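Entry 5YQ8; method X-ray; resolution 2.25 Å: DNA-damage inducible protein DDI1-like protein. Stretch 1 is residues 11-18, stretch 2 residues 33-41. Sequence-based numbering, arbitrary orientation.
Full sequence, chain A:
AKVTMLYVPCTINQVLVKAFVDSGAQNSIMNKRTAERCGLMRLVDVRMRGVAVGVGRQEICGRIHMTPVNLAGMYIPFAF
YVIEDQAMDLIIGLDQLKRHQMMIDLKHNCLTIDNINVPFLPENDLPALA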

# COMPACT_ATOMS: atom_id res chain seq x y z
N THR A 11 -10.88 17.08 -2.86
CA THR A 11 -11.94 17.54 -3.78
C THR A 11 -11.41 17.62 -5.22
O THR A 11 -10.32 18.09 -5.45
CB THR A 11 -12.48 18.95 -3.37
OG1 THR A 11 -11.43 19.94 -3.43
CG2 THR A 11 -13.03 18.95 -2.00
N ILE A 12 -12.23 17.23 -6.19
CA ILE A 12 -11.97 17.41 -7.59
C ILE A 12 -13.14 18.16 -8.18
O ILE A 12 -14.28 17.63 -8.16
CB ILE A 12 -11.84 16.06 -8.28
CG1 ILE A 12 -10.76 15.22 -7.58
CG2 ILE A 12 -11.52 16.25 -9.76
CD1 ILE A 12 -10.37 13.90 -8.21
N ASN A 13 -12.88 19.34 -8.72
CA ASN A 13 -13.91 20.26 -9.22
C ASN A 13 -14.97 20.45 -8.16
O ASN A 13 -16.11 20.02 -8.39
CB ASN A 13 -14.62 19.73 -10.45
CG ASN A 13 -13.69 19.39 -11.50
OD1 ASN A 13 -12.90 20.21 -11.94
ND2 ASN A 13 -13.82 18.19 -11.97
N GLN A 14 -14.59 20.94 -6.99
CA GLN A 14 -15.55 21.28 -5.92
C GLN A 14 -16.21 20.08 -5.20
O GLN A 14 -16.85 20.31 -4.18
CB GLN A 14 -16.69 22.20 -6.50
CG GLN A 14 -16.29 23.48 -7.19
CD GLN A 14 -15.73 24.45 -6.20
OE1 GLN A 14 -15.99 24.36 -5.00
NE2 GLN A 14 -14.91 25.35 -6.68
N VAL A 15 -16.11 18.85 -5.73
CA VAL A 15 -16.81 17.69 -5.29
C VAL A 15 -15.95 16.89 -4.33
O VAL A 15 -14.81 16.60 -4.58
CB VAL A 15 -17.16 16.78 -6.48
CG1 VAL A 15 -17.89 15.47 -6.01
CG2 VAL A 15 -17.99 17.54 -7.51
N LEU A 16 -16.55 16.52 -3.24
CA LEU A 16 -15.81 15.82 -2.17
C LEU A 16 -15.60 14.35 -2.44
O LEU A 16 -16.58 13.64 -2.75
CB LEU A 16 -16.51 16.00 -0.85
CG LEU A 16 -15.81 15.48 0.39
CD1 LEU A 16 -14.45 16.10 0.47
CD2 LEU A 16 -16.61 15.83 1.63
N VAL A 17 -14.34 13.88 -2.32
CA VAL A 17 -14.03 12.48 -2.56
C VAL A 17 -13.02 11.97 -1.55
O VAL A 17 -12.15 12.76 -1.09
CB VAL A 17 -13.53 12.26 -4.00
CG1 VAL A 17 -14.67 12.35 -5.02
CG2 VAL A 17 -12.52 13.30 -4.37
N LYS A 18 -13.15 10.70 -1.16
CA LYS A 18 -12.16 10.08 -0.34
C LYS A 18 -11.27 9.14 -1.16
O LYS A 18 -11.73 8.47 -2.07
CB LYS A 18 -12.78 9.35 0.84
CG LYS A 18 -13.43 8.00 0.57
CD LYS A 18 -13.48 7.20 1.85
CE LYS A 18 -14.30 5.95 1.61
NZ LYS A 18 -15.72 6.23 1.20
N ARG A 33 -17.88 6.05 -11.81
CA ARG A 33 -18.94 6.75 -11.12
C ARG A 33 -18.39 8.03 -10.59
O ARG A 33 -19.11 9.05 -10.63
CB ARG A 33 -19.52 5.89 -9.97
CG ARG A 33 -20.69 6.56 -9.22
CD ARG A 33 -21.39 5.57 -8.27
NE ARG A 33 -20.44 4.53 -7.85
CZ ARG A 33 -19.64 4.58 -6.78
NH1 ARG A 33 -19.69 5.63 -5.95
NH2 ARG A 33 -18.79 3.56 -6.51
N THR A 34 -17.16 7.99 -10.06
CA THR A 34 -16.56 9.19 -9.43
C THR A 34 -16.23 10.26 -10.46
O THR A 34 -16.57 11.45 -10.30
CB THR A 34 -15.33 8.83 -8.65
OG1 THR A 34 -15.78 8.06 -7.54
CG2 THR A 34 -14.63 10.11 -8.11
N ALA A 35 -15.57 9.85 -11.53
CA ALA A 35 -15.21 10.78 -12.58
C ALA A 35 -16.47 11.36 -13.21
O ALA A 35 -16.52 12.53 -13.54
CB ALA A 35 -14.33 10.10 -13.61
N GLU A 36 -17.49 10.53 -13.40
CA GLU A 36 -18.81 11.06 -13.78
C GLU A 36 -19.33 12.04 -12.71
O GLU A 36 -19.87 13.13 -12.98
CB GLU A 36 -19.82 9.92 -14.00
CG GLU A 36 -19.75 9.26 -15.40
CD GLU A 36 -20.65 8.02 -15.57
OE1 GLU A 36 -20.69 7.16 -14.66
OE2 GLU A 36 -21.32 7.90 -16.61
N ARG A 37 -19.14 11.68 -11.46
CA ARG A 37 -19.61 12.55 -10.37
C ARG A 37 -18.81 13.85 -10.25
O ARG A 37 -19.31 14.83 -9.74
CB ARG A 37 -19.63 11.76 -9.07
CG ARG A 37 -20.11 12.48 -7.81
CD ARG A 37 -20.35 11.42 -6.73
NE ARG A 37 -19.17 10.61 -6.42
CZ ARG A 37 -18.17 10.97 -5.62
NH1 ARG A 37 -18.17 12.12 -4.93
NH2 ARG A 37 -17.17 10.16 -5.47
N CYS A 38 -17.58 13.84 -10.75
CA CYS A 38 -16.69 14.96 -10.75
C CYS A 38 -16.64 15.66 -12.13
O CYS A 38 -15.90 16.61 -12.32
CB CYS A 38 -15.26 14.47 -10.34
SG CYS A 38 -15.15 13.95 -8.60
N GLY A 39 -17.42 15.17 -13.09
CA GLY A 39 -17.48 15.80 -14.40
C GLY A 39 -16.21 15.62 -15.24
O GLY A 39 -15.84 16.51 -15.95
N LEU A 40 -15.58 14.45 -15.17
CA LEU A 40 -14.28 14.17 -15.76
C LEU A 40 -14.31 13.24 -16.96
O LEU A 40 -13.26 12.86 -17.48
CB LEU A 40 -13.37 13.51 -14.70
CG LEU A 40 -13.14 14.25 -13.40
CD1 LEU A 40 -12.25 13.43 -12.51
CD2 LEU A 40 -12.51 15.60 -13.72
N MET A 41 -15.49 12.88 -17.45
CA MET A 41 -15.58 11.99 -18.62
C MET A 41 -15.08 12.62 -19.87
O MET A 41 -14.46 11.94 -20.71
CB MET A 41 -17.01 11.55 -18.83
CG MET A 41 -17.52 10.69 -17.69
SD MET A 41 -16.79 9.09 -17.79
CE MET A 41 -15.49 9.12 -16.59

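A β-hairpin packs against the C-terminal end of a helix through a small apolar patch centred on Cys 38, with one side-chain-to-backbone hydrogen bond from each stretch to the other. The two stretches together bury 358 Å². Strand 15-18 and helix 33-37 run nearly antiparallel, at 158°, and their axes come no closer than 10.0 Å. That spacing leaves room for side chains between the two backbones.

The hairpin closes with a type I' turn from Ile 12 to Val 15. Two backbone hydrogen bonds join these residues: Ile 12 N to Val 15 O at 3.1 Å and Val 15 N to Ile 12 O at 3.3 Å. Ile 12, Val 15 and Val 17 all point toward the helical stretch. Leu 16, between the two valines, points away, as expected from the alternation of a strand.

Cys 38 has the largest area covered by the other stretch. Its SG touches three hairpin side chains: Ile 12 CB at 3.9 Å, Val 15 CB at 4.1 Å and Val 17 CG1 at 4.0 Å. Val 15 and Cys 38 are also paired in the backbone register, their CA atoms 6.1 Å apart. Further along the strand, Val 17 CG1 lies 3.8 Å from Thr 34 CG2. Near the turn, Ile 12 CG2 meets Leu 40 CD1 at 4.0 Å.

The CA-to-CB bond of Arg 37 points sideways, but the end of the side chain comes nearer the strand. Its NH1 donates a hydrogen bond to Leu 16 O at 3.1 Å. The oxygen lies at the guanidinium edge, near its plane, where the N-H groups point. Arg 37 NH2 donates to Thr 34 OG1 at 3.3 Å, one helical turn back, which helps hold the group in place. The guanidinium also packs against the valines: NH1 is 3.5 Å from Val 15 CG1, and NH2 is 3.4 Å from Val 17 CG1.

Asn 13, in the turn, provides the other polar link. Its ND2 donates to Cys 38 O at 2.6 Å. The bond is short, but its N-H...O angle of 132° is well short of straight.

Gly 39 is the first residue after the helix to leave helical phi/psi, in a Schellman motif. Its phi of 71° is one that glycine adopts readily. Two backbone bonds run back into the last turn: Leu 40 N to Ala 35 O at 2.7 Å and Gly 39 N to Glu 36 O at 3.2 Å. Beyond it, Leu 40 points back toward the hairpin.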